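PDB 3ZGH: CELL WALL surface anchor family protein from Streptococcus pneumoniae, which probably serves as a pneumococcal surface adhesin, a serine-rich repeat protein whose keratin 10-binding domain is the part seen here. Local coordinates for residues 58-64 with 170-176; 44-48 with 185-189; 82-88 with 141-147. Numbering follows the deposited sequence.

Contact 1 (58-64 with 170-176); sequences LTFTYTV and FTFTPYA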
loop_
_atom_site.group_PDB
_atom_site.type_symbol
_atom_site.label_atom_id
_atom_site.label_comp_id
_atom_site.label_asym_id
_atom_site.label_seq_id
_atom_site.Cartn_x
_atom_site.Cartn_y
_atom_site.Cartn_z
ATOM N N LEU A 58 -8.923 -1.345 12.669
ATOM C CA LEU A 58 -8.748 -1.692 11.277
ATOM C C LEU A 58 -7.292 -2.098 11.095
ATOM O O LEU A 58 -6.396 -1.411 11.625
ATOM C CB LEU A 58 -9.013 -0.498 10.373
ATOM C CG LEU A 58 -10.428 0.078 10.285
ATOM C CD1 LEU A 58 -10.479 1.276 9.299
ATOM C CD2 LEU A 58 -11.438 -1.027 9.881
ATOM N N THR A 59 -7.066 -3.198 10.383
ATOM C CA THR A 59 -5.715 -3.595 9.967
ATOM C C THR A 59 -5.617 -3.427 8.459
ATOM O O THR A 59 -6.439 -3.971 7.701
ATOM C CB THR A 59 -5.441 -5.047 10.336
ATOM O OG1 THR A 59 -5.598 -5.187 11.756
ATOM C CG2 THR A 59 -4.002 -5.505 9.917
ATOM N N PHE A 60 -4.621 -2.661 8.038
ATOM C CA PHE A 60 -4.368 -2.382 6.632
ATOM C C PHE A 60 -3.108 -3.132 6.189
ATOM O O PHE A 60 -2.075 -3.088 6.895
ATOM C CB PHE A 60 -4.110 -0.876 6.447
ATOM C CG PHE A 60 -5.320 0.002 6.592
ATOM C CD1 PHE A 60 -5.991 0.461 5.474
ATOM C CD2 PHE A 60 -5.766 0.413 7.847
ATOM C CE1 PHE A 60 -7.123 1.301 5.602
ATOM C CE2 PHE A 60 -6.840 1.282 7.977
ATOM C CZ PHE A 60 -7.537 1.703 6.853
ATOM N N THR A 61 -3.163 -3.784 5.022
ATOM C CA THR A 61 -1.984 -4.415 4.418
ATOM C C THR A 61 -1.952 -3.981 2.946
ATOM O O THR A 61 -2.859 -4.302 2.162
ATOM C CB THR A 61 -2.015 -5.960 4.513
ATOM O OG1 THR A 61 -2.191 -6.359 5.875
ATOM C CG2 THR A 61 -0.683 -6.586 3.999
ATOM N N TYR A 62 -0.909 -3.241 2.598
ATOM C CA TYR A 62 -0.775 -2.583 1.315
ATOM C C TYR A 62 0.454 -3.084 0.579
ATOM O O TYR A 62 1.559 -2.954 1.092
ATOM C CB TYR A 62 -0.630 -1.089 1.608
ATOM C CG TYR A 62 -0.133 -0.225 0.473
ATOM C CD1 TYR A 62 -0.752 -0.230 -0.762
ATOM C CD2 TYR A 62 0.935 0.657 0.673
ATOM C CE1 TYR A 62 -0.297 0.598 -1.791
ATOM C CE2 TYR A 62 1.381 1.465 -0.321
ATOM C CZ TYR A 62 0.772 1.436 -1.544
ATOM O OH TYR A 62 1.252 2.282 -2.500
ATOM N N THR A 63 0.274 -3.619 -0.620
ATOM C CA THR A 63 1.357 -4.247 -1.373
ATOM C C THR A 63 1.421 -3.624 -2.757
ATOM O O THR A 63 0.389 -3.479 -3.408
ATOM C CB THR A 63 1.138 -5.765 -1.544
ATOM O OG1 THR A 63 1.119 -6.390 -0.273
ATOM C CG2 THR A 63 2.260 -6.421 -2.384
ATOM N N VAL A 64 2.619 -3.251 -3.192
ATOM C CA VAL A 64 2.843 -2.830 -4.569
ATOM C C VAL A 64 3.701 -3.901 -5.230
ATOM O O VAL A 64 4.667 -4.367 -4.637
ATOM C CB VAL A 64 3.542 -1.462 -4.596
ATOM C CG1 VAL A 64 4.119 -1.144 -6.001
ATOM C CG2 VAL A 64 2.562 -0.385 -4.155
ATOM N N PHE A 170 -12.727 5.822 5.500
ATOM C CA PHE A 170 -11.355 6.204 5.215
ATOM C C PHE A 170 -11.232 6.354 3.699
ATOM O O PHE A 170 -12.102 5.886 2.940
ATOM C CB PHE A 170 -10.364 5.143 5.755
ATOM C CG PHE A 170 -10.447 3.822 5.046
ATOM C CD1 PHE A 170 -9.733 3.597 3.866
ATOM C CD2 PHE A 170 -11.246 2.799 5.549
ATOM C CE1 PHE A 170 -9.849 2.378 3.200
ATOM C CE2 PHE A 170 -11.369 1.582 4.884
ATOM C CZ PHE A 170 -10.675 1.371 3.717
ATOM N N THR A 171 -10.180 7.017 3.253
ATOM C CA THR A 171 -9.800 6.911 1.854
ATOM C C THR A 171 -8.305 6.606 1.819
ATOM O O THR A 171 -7.550 7.111 2.644
ATOM C CB THR A 171 -10.059 8.198 1.044
ATOM O OG1 THR A 171 -9.059 9.149 1.365
ATOM C CG2 THR A 171 -11.442 8.777 1.314
ATOM N N PHE A 172 -7.885 5.779 0.870
ATOM C CA PHE A 172 -6.482 5.450 0.712
ATOM C C PHE A 172 -6.084 5.709 -0.752
ATOM O O PHE A 172 -6.805 5.308 -1.676
ATOM C CB PHE A 172 -6.230 3.990 1.100
ATOM C CG PHE A 172 -4.822 3.541 0.850
ATOM C CD1 PHE A 172 -3.823 3.822 1.774
ATOM C CD2 PHE A 172 -4.489 2.878 -0.325
ATOM C CE1 PHE A 172 -2.531 3.451 1.544
ATOM C CE2 PHE A 172 -3.183 2.489 -0.551
ATOM C CZ PHE A 172 -2.200 2.782 0.383
ATOM N N THR A 173 -4.945 6.380 -0.943
ATOM C CA THR A 173 -4.440 6.706 -2.272
ATOM C C THR A 173 -3.112 5.976 -2.510
ATOM O O THR A 173 -2.101 6.251 -1.853
ATOM C CB THR A 173 -4.224 8.224 -2.426
ATOM O OG1 THR A 173 -5.449 8.905 -2.136
ATOM C CG2 THR A 173 -3.771 8.576 -3.861
ATOM N N PRO A 174 -3.112 5.013 -3.428
ATOM C CA PRO A 174 -1.875 4.262 -3.687
ATOM C C PRO A 174 -0.818 5.108 -4.364
ATOM O O PRO A 174 -1.130 6.102 -5.015
ATOM C CB PRO A 174 -2.337 3.128 -4.614
ATOM C CG PRO A 174 -3.528 3.689 -5.302
ATOM C CD PRO A 174 -4.233 4.543 -4.258
ATOM N N TYR A 175 0.426 4.688 -4.224
ATOM C CA TYR A 175 1.540 5.435 -4.741
ATOM C C TYR A 175 2.665 4.461 -5.080
ATOM O O TYR A 175 2.942 3.530 -4.335
ATOM C CB TYR A 175 2.010 6.446 -3.697
ATOM C CG TYR A 175 3.221 7.260 -4.133
ATOM C CD1 TYR A 175 3.083 8.502 -4.732
ATOM C CD2 TYR A 175 4.499 6.767 -3.948
ATOM C CE1 TYR A 175 4.229 9.243 -5.136
ATOM C CE2 TYR A 175 5.623 7.481 -4.337
ATOM C CZ TYR A 175 5.490 8.711 -4.928
ATOM O OH TYR A 175 6.650 9.386 -5.291
ATOM N N ALA A 176 3.316 4.687 -6.209
ATOM C CA ALA A 176 4.535 3.978 -6.531
ATOM C C ALA A 176 5.324 4.908 -7.417
ATOM O O ALA A 176 4.758 5.575 -8.275
ATOM C CB ALA A 176 4.223 2.685 -7.247
#
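Phe-60 points the edge of its ring at the face of Phe-170. The ring centroids are 5.0 Å apart, the planes stand at 81°, and Phe-60 CE1 lies 3.8 Å from Phe-170 CE1. Leu-58 packs on the Phe-170 ring as well, with Leu-58 CD1 4.1 Å from Phe-170 CD2. A second T-shaped pair follows along the strand, with the roles exchanged. Here the edge of Phe-172 meets the face of Tyr-62, with Tyr-62 CD1 3.5 Å from Phe-172 CZ and the planes at 68°. Strand 58-64 belongs to the large antiparallel sheet, and 170-172 to a small three-stranded one. Their axes run nearly parallel, at 13°, but pass 11.6 Å apart. That is too far for backbone pairing. The side chains fill the space between, consistent with two facing layers of a beta sandwich in this MSCRAMM domain. Trp-159, on strand 154-162, stacks on Phe-60 and touches Phe-172. The two segments draw closer toward their C-terminal ends, where 170-176 has left the strand and Val-64 CG1 touches Ala-176 CB at 4.0 Å. The hydroxyl of Tyr-62 crosses the gap: Tyr-175 N donates to Tyr-62 OH at 3.1 Å, and this OH also hydrogen-bonds Asn-88 O.

Contact 2 (44-48 with 185-189); sequences PIYYK and NYFNG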
loop_
_atom_site.group_PDB
_atom_site.type_symbol
_atom_site.label_atom_id
_atom_site.label_comp_id
_atom_site.label_asym_id
_atom_site.label_seq_id
_atom_site.Cartn_x
_atom_site.Cartn_y
_atom_site.Cartn_z
ATOM N N PRO A 44 2.557 -2.794 -16.672
ATOM C CA PRO A 44 1.660 -2.490 -15.553
ATOM C C PRO A 44 2.354 -2.672 -14.220
ATOM O O PRO A 44 3.273 -3.476 -14.102
ATOM C CB PRO A 44 0.548 -3.542 -15.681
ATOM C CG PRO A 44 0.607 -3.999 -17.121
ATOM C CD PRO A 44 2.087 -3.931 -17.480
ATOM N N ILE A 45 1.887 -1.944 -13.218
ATOM C CA ILE A 45 2.287 -2.186 -11.838
ATOM C C ILE A 45 0.967 -2.225 -11.087
ATOM O O ILE A 45 0.001 -1.556 -11.510
ATOM C CB ILE A 45 3.256 -1.093 -11.333
ATOM C CG1 ILE A 45 3.794 -1.425 -9.929
ATOM C CG2 ILE A 45 2.596 0.292 -11.321
ATOM C CD1 ILE A 45 4.977 -0.529 -9.548
ATOM N N TYR A 46 0.902 -3.016 -10.021
ATOM C CA TYR A 46 -0.346 -3.251 -9.322
ATOM C C TYR A 46 -0.233 -2.921 -7.847
ATOM O O TYR A 46 0.892 -2.888 -7.288
ATOM C CB TYR A 46 -0.760 -4.718 -9.467
ATOM C CG TYR A 46 -0.835 -5.171 -10.908
ATOM C CD1 TYR A 46 -2.016 -5.050 -11.620
ATOM C CD2 TYR A 46 0.297 -5.698 -11.576
ATOM C CE1 TYR A 46 -2.116 -5.456 -12.961
ATOM C CE2 TYR A 46 0.212 -6.097 -12.933
ATOM C CZ TYR A 46 -1.019 -5.983 -13.602
ATOM O OH TYR A 46 -1.152 -6.359 -14.923
ATOM N N TYR A 47 -1.387 -2.670 -7.213
ATOM C CA TYR A 47 -1.427 -2.693 -5.753
ATOM C C TYR A 47 -2.569 -3.564 -5.267
ATOM O O TYR A 47 -3.544 -3.871 -6.004
ATOM C CB TYR A 47 -1.551 -1.302 -5.129
ATOM C CG TYR A 47 -2.945 -0.713 -5.249
ATOM C CD1 TYR A 47 -3.923 -0.989 -4.287
ATOM C CD2 TYR A 47 -3.298 0.069 -6.345
ATOM C CE1 TYR A 47 -5.211 -0.492 -4.425
ATOM C CE2 TYR A 47 -4.575 0.598 -6.474
ATOM C CZ TYR A 47 -5.528 0.300 -5.506
ATOM O OH TYR A 47 -6.800 0.804 -5.628
ATOM N N LYS A 48 -2.410 -3.994 -4.017
ATOM C CA LYS A 48 -3.460 -4.662 -3.293
ATOM C C LYS A 48 -3.553 -3.955 -1.935
ATOM O O LYS A 48 -2.525 -3.629 -1.324
ATOM C CB LYS A 48 -3.132 -6.132 -3.125
ATOM C CG LYS A 48 -4.156 -6.897 -2.270
ATOM C CD LYS A 48 -3.747 -8.380 -2.052
ATOM C CE LYS A 48 -3.908 -9.197 -3.326
ATOM N NZ LYS A 48 -3.545 -10.651 -3.176
ATOM N N ASN A 185 3.884 9.601 -9.722
ATOM C CA ASN A 185 3.178 8.445 -9.190
ATOM C C ASN A 185 2.682 7.582 -10.339
ATOM O O ASN A 185 1.894 8.045 -11.174
ATOM C CB ASN A 185 1.995 8.916 -8.340
ATOM C CG ASN A 185 1.237 7.782 -7.727
ATOM O OD1 ASN A 185 1.577 6.608 -7.906
ATOM N ND2 ASN A 185 0.201 8.122 -6.964
ATOM N N TYR A 186 3.124 6.332 -10.369
ATOM C CA TYR A 186 2.735 5.381 -11.409
ATOM C C TYR A 186 1.216 5.034 -11.417
ATOM O O TYR A 186 0.692 4.599 -12.436
ATOM C CB TYR A 186 3.547 4.101 -11.239
ATOM C CG TYR A 186 5.036 4.241 -11.596
ATOM C CD1 TYR A 186 5.489 5.274 -12.400
ATOM C CD2 TYR A 186 5.975 3.324 -11.118
ATOM C CE1 TYR A 186 6.818 5.384 -12.738
ATOM C CE2 TYR A 186 7.308 3.418 -11.462
ATOM C CZ TYR A 186 7.731 4.444 -12.261
ATOM O OH TYR A 186 9.074 4.556 -12.606
ATOM N N PHE A 187 0.542 5.216 -10.279
ATOM C CA PHE A 187 -0.911 5.038 -10.194
ATOM C C PHE A 187 -1.690 6.323 -10.504
ATOM O O PHE A 187 -2.923 6.342 -10.418
ATOM C CB PHE A 187 -1.289 4.558 -8.794
ATOM C CG PHE A 187 -0.699 3.246 -8.447
ATOM C CD1 PHE A 187 -1.090 2.095 -9.132
ATOM C CD2 PHE A 187 0.255 3.148 -7.441
ATOM C CE1 PHE A 187 -0.536 0.859 -8.821
ATOM C CE2 PHE A 187 0.797 1.922 -7.110
ATOM C CZ PHE A 187 0.425 0.773 -7.807
ATOM N N ASN A 188 -0.953 7.392 -10.776
ATOM C CA ASN A 188 -1.497 8.709 -11.146
ATOM C C ASN A 188 -2.768 9.164 -10.435
ATOM O O ASN A 188 -3.722 9.596 -11.096
ATOM C CB ASN A 188 -1.737 8.781 -12.649
ATOM C CG ASN A 188 -1.828 10.224 -13.151
ATOM O OD1 ASN A 188 -1.554 11.169 -12.402
ATOM N ND2 ASN A 188 -2.212 10.394 -14.419
ATOM N N GLY A 189 -2.764 9.079 -9.101
ATOM C CA GLY A 189 -3.874 9.509 -8.258
ATOM C C GLY A 189 -5.228 8.862 -8.527
ATOM O O GLY A 189 -6.228 9.264 -7.928
#
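A tight turn, not a strand, supplies the partner for strand 44-48, and no hydrogen bond joins the two segments. Residues 185-188 form a type I beta turn, closed by Asn-188 N donating to Asn-185 O at 2.9 Å. An Asx turn overlaps it: Asn-185 OD1 accepts from Phe-187 N, also at 2.9 Å. The turn lies in the loop between strands 177-178 and 193-195. It packs on strand 43-53 of the large sheet in the beta-rich MSCRAMM domain.

The Asn-185 side chain has further work outside the turn. Its OD1 also accepts from Ala-176 N, and its ND2 bonds to Pro-174 O. The turn is thereby tied to the preceding chain while Tyr-186 and Phe-187 pack against the strand.

Phe-187 is the most deeply covered residue of the contact. Its CA-to-CB bond points sideways, but the ring reaches across to the strand. Ile-45 CG2 packs 4.0 Å from Phe-187 CE1, and Tyr-46 O lies near the ring edge, 3.7 Å from Phe-187 CZ. Val-64 of the adjacent strand and Ala-176 also touch this ring. Tyr-46 directs its CA-to-CB bond away from the turn, whereas Ile-45 and Tyr-47 direct theirs toward it. Ile-45 CG2 meets Tyr-186 CB at 3.9 Å. The Tyr-186 hydroxyl hydrogen-bonds that of Tyr-84. Tyr-47 completes the contact with a T-shaped stack: its ring edge is directed at the face of Phe-187, the planes stand at 89°, and Tyr-47 CD2 lies 3.8 Å from Phe-187 CE1.

Contact 3 (82-88 with 141-147); sequences PGYSIYN and GAQMNGF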
loop_
_atom_site.group_PDB
_atom_site.type_symbol
_atom_site.label_atom_id
_atom_site.label_comp_id
_atom_site.label_asym_id
_atom_site.label_seq_id
_atom_site.Cartn_x
_atom_site.Cartn_y
_atom_site.Cartn_z
ATOM N N PRO A 82 18.603 -4.890 -12.311
ATOM C CA PRO A 82 18.499 -5.366 -10.924
ATOM C C PRO A 82 18.511 -4.230 -9.909
ATOM O O PRO A 82 17.890 -4.384 -8.859
ATOM C CB PRO A 82 19.763 -6.215 -10.727
ATOM C CG PRO A 82 20.254 -6.555 -12.099
ATOM C CD PRO A 82 19.749 -5.472 -13.034
ATOM N N GLY A 83 19.244 -3.143 -10.179
ATOM C CA GLY A 83 19.330 -2.037 -9.239
ATOM C C GLY A 83 18.289 -0.933 -9.399
ATOM O O GLY A 83 18.332 0.046 -8.640
ATOM N N TYR A 84 17.374 -1.060 -10.377
ATOM C CA TYR A 84 16.200 -0.186 -10.453
ATOM C C TYR A 84 15.490 -0.303 -9.128
ATOM O O TYR A 84 15.511 -1.370 -8.534
ATOM C CB TYR A 84 15.247 -0.692 -11.546
ATOM C CG TYR A 84 13.952 0.064 -11.732
ATOM C CD1 TYR A 84 13.945 1.382 -12.172
ATOM C CD2 TYR A 84 12.736 -0.562 -11.538
ATOM C CE1 TYR A 84 12.742 2.063 -12.392
ATOM C CE2 TYR A 84 11.525 0.106 -11.745
ATOM C CZ TYR A 84 11.543 1.414 -12.184
ATOM O OH TYR A 84 10.362 2.084 -12.418
ATOM N N SER A 85 14.844 0.754 -8.654
ATOM C CA SER A 85 14.168 0.675 -7.369
ATOM C C SER A 85 12.949 1.577 -7.283
ATOM O O SER A 85 12.976 2.705 -7.814
ATOM C CB SER A 85 15.147 1.055 -6.242
ATOM O OG SER A 85 14.587 0.676 -4.991
ATOM N N ILE A 86 11.910 1.103 -6.593
ATOM C CA ILE A 86 10.684 1.899 -6.412
ATOM C C ILE A 86 10.285 2.079 -4.937
ATOM O O ILE A 86 10.581 1.222 -4.112
ATOM C CB ILE A 86 9.478 1.275 -7.151
ATOM C CG1 ILE A 86 9.247 -0.160 -6.693
ATOM C CG2 ILE A 86 9.688 1.314 -8.675
ATOM C CD1 ILE A 86 7.887 -0.714 -7.119
ATOM N N TYR A 87 9.634 3.207 -4.632
ATOM C CA TYR A 87 8.973 3.436 -3.331
ATOM C C TYR A 87 7.494 3.062 -3.436
ATOM O O TYR A 87 6.925 3.127 -4.529
ATOM C CB TYR A 87 9.033 4.910 -2.965
ATOM C CG TYR A 87 10.409 5.469 -2.673
ATOM C CD1 TYR A 87 11.247 4.868 -1.741
ATOM C CD2 TYR A 87 10.846 6.632 -3.296
ATOM C CE1 TYR A 87 12.482 5.412 -1.441
ATOM C CE2 TYR A 87 12.074 7.173 -3.015
ATOM C CZ TYR A 87 12.895 6.559 -2.092
ATOM O OH TYR A 87 14.122 7.110 -1.809
ATOM N N ASN A 88 6.852 2.693 -2.313
ATOM C CA ASN A 88 5.390 2.508 -2.286
ATOM C C ASN A 88 4.688 3.649 -1.514
ATOM O O ASN A 88 3.496 3.570 -1.223
ATOM C CB ASN A 88 5.011 1.162 -1.662
ATOM C CG ASN A 88 5.306 1.097 -0.157
ATOM O OD1 ASN A 88 6.099 1.908 0.376
ATOM N ND2 ASN A 88 4.720 0.095 0.521
ATOM N N GLY A 141 10.516 5.749 4.087
ATOM C CA GLY A 141 9.771 4.848 3.211
ATOM C C GLY A 141 10.703 3.798 2.633
ATOM O O GLY A 141 11.848 4.091 2.252
ATOM N N ALA A 142 10.213 2.569 2.597
ATOM C CA ALA A 142 11.021 1.444 2.143
ATOM C C ALA A 142 11.023 1.380 0.617
ATOM O O ALA A 142 10.197 2.035 -0.045
ATOM C CB ALA A 142 10.454 0.140 2.730
ATOM N N GLN A 143 11.895 0.554 0.056
ATOM C CA GLN A 143 11.912 0.412 -1.402
ATOM C C GLN A 143 12.129 -1.035 -1.844
ATOM O O GLN A 143 12.647 -1.847 -1.084
ATOM C CB GLN A 143 12.992 1.329 -2.011
ATOM C CG GLN A 143 14.408 1.077 -1.531
ATOM C CD GLN A 143 15.379 2.168 -2.022
ATOM O OE1 GLN A 143 15.881 2.102 -3.139
ATOM N NE2 GLN A 143 15.606 3.177 -1.197
ATOM N N MET A 144 11.758 -1.343 -3.078
ATOM C CA MET A 144 12.014 -2.664 -3.623
ATOM C C MET A 144 12.885 -2.572 -4.856
ATOM O O MET A 144 12.530 -1.897 -5.840
ATOM C CB MET A 144 10.707 -3.362 -3.988
ATOM C CG MET A 144 10.949 -4.691 -4.709
ATOM S SD MET A 144 9.501 -5.763 -4.761
ATOM C CE MET A 144 8.397 -4.844 -5.833
ATOM N N ASN A 145 14.037 -3.235 -4.797
ATOM C CA ASN A 145 14.949 -3.284 -5.933
ATOM C C ASN A 145 14.398 -4.197 -7.049
ATOM O O ASN A 145 13.633 -5.124 -6.791
ATOM C CB ASN A 145 16.328 -3.800 -5.509
ATOM C CG ASN A 145 17.098 -2.811 -4.614
ATOM O OD1 ASN A 145 16.717 -1.648 -4.436
ATOM N ND2 ASN A 145 18.203 -3.273 -4.074
ATOM N N GLY A 146 14.869 -3.958 -8.267
ATOM C CA GLY A 146 14.545 -4.767 -9.434
ATOM C C GLY A 146 14.830 -6.251 -9.240
ATOM O O GLY A 146 14.025 -7.059 -9.671
ATOM N N PHE A 147 15.945 -6.646 -8.621
ATOM C CA PHE A 147 16.189 -8.099 -8.505
ATOM C C PHE A 147 15.107 -8.802 -7.662
ATOM O O PHE A 147 14.840 -9.995 -7.866
ATOM C CB PHE A 147 17.607 -8.450 -7.998
ATOM C CG PHE A 147 17.931 -7.860 -6.677
ATOM C CD1 PHE A 147 17.478 -8.454 -5.506
ATOM C CD2 PHE A 147 18.677 -6.700 -6.595
ATOM C CE1 PHE A 147 17.760 -7.885 -4.270
ATOM C CE2 PHE A 147 18.976 -6.127 -5.378
ATOM C CZ PHE A 147 18.513 -6.712 -4.203
HETATM O O HOH W 1 6.998 2.207 2.920
HETATM O O HOH W 2 8.359 3.999 0.139
#
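Backbone hydrogen bonds pair strand 85-87 with strand 143-145 in antiparallel fashion. Ile-86 and Met-144 form a hydrogen-bonded pair: Ile-86 N donates to Met-144 O at 3.2 Å, and Met-144 N to Ile-86 O at 3.0 Å. Ser-85 and Asn-145 form the adjoining non-hydrogen-bonded pair, with CA atoms 4.3 Å apart. The pairing then runs into the short helix 146-149. Gly-146 N donates to Tyr-84 O at 2.7 Å, and Phe-147 N to Pro-82 O at 3.0 Å. Strand 85-87 is central in a small three-stranded sheet, with 177-178 on its other edge.

Among side chains, Ser-85 OG donates to Gln-143 OE1 at 2.7 Å.

Water extends the contact beyond the strand ends. Water 1 donates to Asn-88 OD1 at 2.7 Å and accepts from Ala-142 N at 3.3 Å. Water 2 donates to Asn-88 OD1 at 3.1 Å and to Ala-142 O at 2.7 Å. Asn-88 ND2 hydrogen-bonds Ser-157 OG of the large sheet.

In the packing, the Tyr-87 ring lies edge-on against the backbone, with Tyr-87 CD1 3.5 Å from Ala-142 O. On the opposite face, Ile-86 CD1 and Met-144 CE are 4.4 Å apart. Ile-86 also touches Val-64, and Met-144 touches Leu-155 and Ile-113, all of the large sheet. Apart from that face, at the start of the helix, Pro-82 CB lies 4.1 Å from Phe-147 CB.

The chemistry therefore implies a two-sided sheet: its Ile-86 and Met-144 face joins the core, while the face of Ser-85, Gln-143 and Asn-145 carries the polar side chains, beside the ring of Tyr-87.

The three contacts adjoin within one domain. Contacts 1 and 2 have centres about 11 Å apart and use neighbouring strands of the large sheet, where a probable hydrogen bond joins Thr-63 N to Lys-48 O at 2.9 Å. A second probable hydrogen bond joins their other segments, Ala-176 O to Tyr-186 N at 2.8 Å. Contact 3 lies about 18 Å from contact 1 and 14 Å from contact 2, centre to centre. It meets contact 1 through Tyr-62 OH and Asn-88 O, 2.9 Å apart, and contact 2 through Tyr-186 OH and Tyr-84 OH, 2.8 Å apart. Tyr-84 OH also hydrogen-bonds Asp-38. Ile-45 CD1 packs 3.8 Å from Ile-86 CD1.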